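Beta-N-acetylhexosaminidase (Arthrobacter aurescens, PDB 3RCN) probably hydrolyses terminal non-reducing N-acetyl-D-hexosamine residues from N-acetyl-beta-D-hexosaminides, as a glycosidase of family 20. Local coordinates at residues V420-V425 with E529-Y535. Residue numbers count along the deposited sequence, not the author numbering.
With SO4 (sulfate ion), chain G.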
loop_
_atom_site.group_PDB
_atom_site.type_symbol
_atom_site.label_atom_id
_atom_site.label_comp_id
_atom_site.label_asym_id
_atom_site.label_seq_id
_atom_site.Cartn_x
_atom_site.Cartn_y
_atom_site.Cartn_z
ATOM N N VAL A 420 -9.069 -17.263 -12.830
ATOM C CA VAL A 420 -8.937 -18.466 -11.999
ATOM C C VAL A 420 -10.241 -18.848 -11.295
ATOM O O VAL A 420 -10.322 -18.787 -10.063
ATOM C CB VAL A 420 -7.835 -18.297 -10.934
ATOM C CG1 VAL A 420 -7.399 -19.656 -10.389
ATOM C CG2 VAL A 420 -6.647 -17.542 -11.514
ATOM N N PRO A 421 -11.272 -19.221 -12.073
ATOM C CA PRO A 421 -12.588 -19.501 -11.488
ATOM C C PRO A 421 -12.611 -20.756 -10.614
ATOM O O PRO A 421 -12.234 -21.843 -11.053
ATOM C CB PRO A 421 -13.464 -19.704 -12.719
ATOM C CG PRO A 421 -12.531 -20.236 -13.742
ATOM C CD PRO A 421 -11.232 -19.523 -13.513
ATOM N N VAL A 422 -13.131 -20.604 -9.401
ATOM C CA VAL A 422 -13.194 -21.686 -8.437
ATOM C C VAL A 422 -14.424 -21.505 -7.562
ATOM O O VAL A 422 -14.927 -20.395 -7.405
ATOM C CB VAL A 422 -11.942 -21.749 -7.518
ATOM C CG1 VAL A 422 -10.696 -22.150 -8.300
ATOM C CG2 VAL A 422 -11.734 -20.437 -6.771
ATOM N N GLY A 423 -14.909 -22.599 -6.994
ATOM C CA GLY A 423 -16.051 -22.533 -6.113
ATOM C C GLY A 423 -17.328 -22.303 -6.887
ATOM O O GLY A 423 -17.369 -22.463 -8.106
ATOM N N PHE A 424 -18.378 -21.959 -6.152
ATOM C CA PHE A 424 -19.693 -21.690 -6.713
ATOM C C PHE A 424 -19.760 -20.290 -7.301
ATOM O O PHE A 424 -18.987 -19.412 -6.909
ATOM C CB PHE A 424 -20.762 -21.841 -5.629
ATOM C CG PHE A 424 -20.587 -23.064 -4.776
ATOM C CD1 PHE A 424 -20.742 -24.326 -5.315
ATOM C CD2 PHE A 424 -20.255 -22.947 -3.436
ATOM C CE1 PHE A 424 -20.573 -25.450 -4.535
ATOM C CE2 PHE A 424 -20.093 -24.069 -2.651
ATOM C CZ PHE A 424 -20.254 -25.321 -3.202
ATOM N N VAL A 425 -20.683 -20.067 -8.231
ATOM C CA VAL A 425 -20.896 -18.705 -8.679
ATOM C C VAL A 425 -21.530 -17.972 -7.516
ATOM O O VAL A 425 -22.615 -18.333 -7.074
ATOM C CB VAL A 425 -21.879 -18.627 -9.868
ATOM C CG1 VAL A 425 -22.170 -17.160 -10.226
ATOM C CG2 VAL A 425 -21.336 -19.390 -11.073
ATOM N N GLU A 529 -5.986 -22.597 -14.969
ATOM C CA GLU A 529 -7.096 -23.501 -14.700
ATOM C C GLU A 529 -7.667 -23.335 -13.306
ATOM O O GLU A 529 -6.934 -23.360 -12.325
ATOM C CB GLU A 529 -6.621 -24.942 -14.862
ATOM C CG GLU A 529 -7.227 -25.661 -16.051
ATOM C CD GLU A 529 -6.500 -26.949 -16.368
ATOM O OE1 GLU A 529 -6.751 -27.964 -15.679
ATOM O OE2 GLU A 529 -5.666 -26.940 -17.303
ATOM N N GLY A 530 -8.981 -23.175 -13.221
ATOM C CA GLY A 530 -9.657 -23.153 -11.939
ATOM C C GLY A 530 -10.354 -24.478 -11.694
ATOM O O GLY A 530 -10.060 -25.480 -12.355
ATOM N N TRP A 531 -11.238 -24.502 -10.702
ATOM C CA TRP A 531 -12.107 -25.651 -10.477
ATOM C C TRP A 531 -13.543 -25.178 -10.225
ATOM O O TRP A 531 -13.839 -24.629 -9.167
ATOM C CB TRP A 531 -11.585 -26.429 -9.272
ATOM C CG TRP A 531 -12.169 -27.795 -9.143
ATOM C CD1 TRP A 531 -12.996 -28.247 -8.152
ATOM C CD2 TRP A 531 -11.980 -28.893 -10.041
ATOM N NE1 TRP A 531 -13.326 -29.556 -8.379
ATOM C CE2 TRP A 531 -12.716 -29.977 -9.532
ATOM C CE3 TRP A 531 -11.257 -29.064 -11.225
ATOM C CZ2 TRP A 531 -12.750 -31.216 -10.165
ATOM C CZ3 TRP A 531 -11.293 -30.295 -11.851
ATOM C CH2 TRP A 531 -12.033 -31.356 -11.317
ATOM N N LYS A 532 -14.452 -25.476 -11.145
ATOM C CA LYS A 532 -15.791 -24.898 -11.088
ATOM C C LYS A 532 -16.776 -25.783 -10.348
ATOM O O LYS A 532 -17.028 -26.914 -10.755
ATOM C CB LYS A 532 -16.330 -24.633 -12.490
ATOM C CG LYS A 532 -15.631 -23.547 -13.264
ATOM C CD LYS A 532 -16.381 -23.276 -14.556
ATOM C CE LYS A 532 -15.602 -22.296 -15.442
ATOM N NZ LYS A 532 -16.290 -22.008 -16.737
ATOM N N ARG A 533 -17.377 -25.243 -9.294
ATOM C CA ARG A 533 -18.333 -26.007 -8.506
ATOM C C ARG A 533 -19.766 -25.520 -8.703
ATOM O O ARG A 533 -20.002 -24.347 -9.011
ATOM C CB ARG A 533 -17.949 -25.988 -7.024
ATOM C CG ARG A 533 -16.639 -26.697 -6.756
ATOM C CD ARG A 533 -16.226 -26.548 -5.322
ATOM N NE ARG A 533 -17.207 -27.138 -4.424
ATOM C CZ ARG A 533 -17.102 -27.126 -3.101
ATOM N NH1 ARG A 533 -18.038 -27.693 -2.350
ATOM N NH2 ARG A 533 -16.054 -26.549 -2.528
ATOM N N ASP A 534 -20.705 -26.457 -8.565
ATOM C CA ASP A 534 -22.140 -26.188 -8.657
ATOM C C ASP A 534 -22.865 -26.722 -7.423
ATOM O O ASP A 534 -22.899 -27.930 -7.179
ATOM C CB ASP A 534 -22.724 -26.818 -9.926
ATOM C CG ASP A 534 -24.239 -26.724 -9.982
ATOM O OD1 ASP A 534 -24.812 -25.821 -9.335
ATOM O OD2 ASP A 534 -24.858 -27.559 -10.678
ATOM N N TYR A 535 -23.458 -25.819 -6.651
ATOM C CA TYR A 535 -24.013 -26.181 -5.349
ATOM C C TYR A 535 -25.111 -27.228 -5.425
ATOM O O TYR A 535 -25.211 -28.091 -4.554
ATOM C CB TYR A 535 -24.535 -24.950 -4.605
ATOM C CG TYR A 535 -24.990 -25.257 -3.196
ATOM C CD1 TYR A 535 -26.319 -25.098 -2.822
ATOM C CD2 TYR A 535 -24.093 -25.731 -2.245
ATOM C CE1 TYR A 535 -26.742 -25.391 -1.529
ATOM C CE2 TYR A 535 -24.501 -26.028 -0.955
ATOM C CZ TYR A 535 -25.828 -25.856 -0.601
ATOM O OH TYR A 535 -26.236 -26.147 0.685
HETATM S S SO4 G . -20.341 -22.519 -15.890
HETATM O O1 SO4 G . -19.220 -22.434 -16.826
HETATM O O2 SO4 G . -20.543 -21.248 -15.200
HETATM O O3 SO4 G . -21.551 -22.853 -16.633
HETATM O O4 SO4 G . -20.070 -23.553 -14.894
#
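A parallel sheet of just two short strands, 422-423 and 531-532, joins a loop of the family 20 catalytic barrel domain to the C-terminal tail, more than 100 residues further on. The ladder is brief. Gly423 N gives a weak hydrogen bond to Trp531 O (3.2 Å), and Arg533 N gives a better one to Gly423 O (3.0 Å, 159° at the hydrogen). Gly423 thus binds on both sides of Lys532, as parallel pairing requires. CA-H...O contacts add to it: Val422 CA lies 3.1 Å from Trp531 O, and Gly530 CA lies 3.0 Å from Pro421 O. Gly530 has to be small here, because a CB would run into Pro421 O. Gly423 has a positive phi, which suits a residue without a side chain.

Past the strands, the contact becomes aromatic. Tyr535 points its ring edge at the face of Phe424, with centroids 5.6 Å apart and planes at 84°. Its CB also makes a CH-pi contact over the same ring. Phe424 CZ in turn lies over one face of the Arg533 guanidinium, 3.4 Å from NH1. Salt bridges to Glu538 and Glu403 hold that guanidinium. The Arg533 side chain is about 8 Å from that of Glu316, the predicted proton donor, so the pairing sets the tail beside the probable active site. Asp534 sits at the N-cap position of the short helix that follows, its OD1 making a weak hydrogen bond to Asp536 N. On the Lys532 side, Pro421 CG packs 4.1 Å from Lys532 CE, and Lys532 NZ donates a hydrogen bond to O1 of a sulfate ion, probably from the crystallisation liquor, at 3.0 Å.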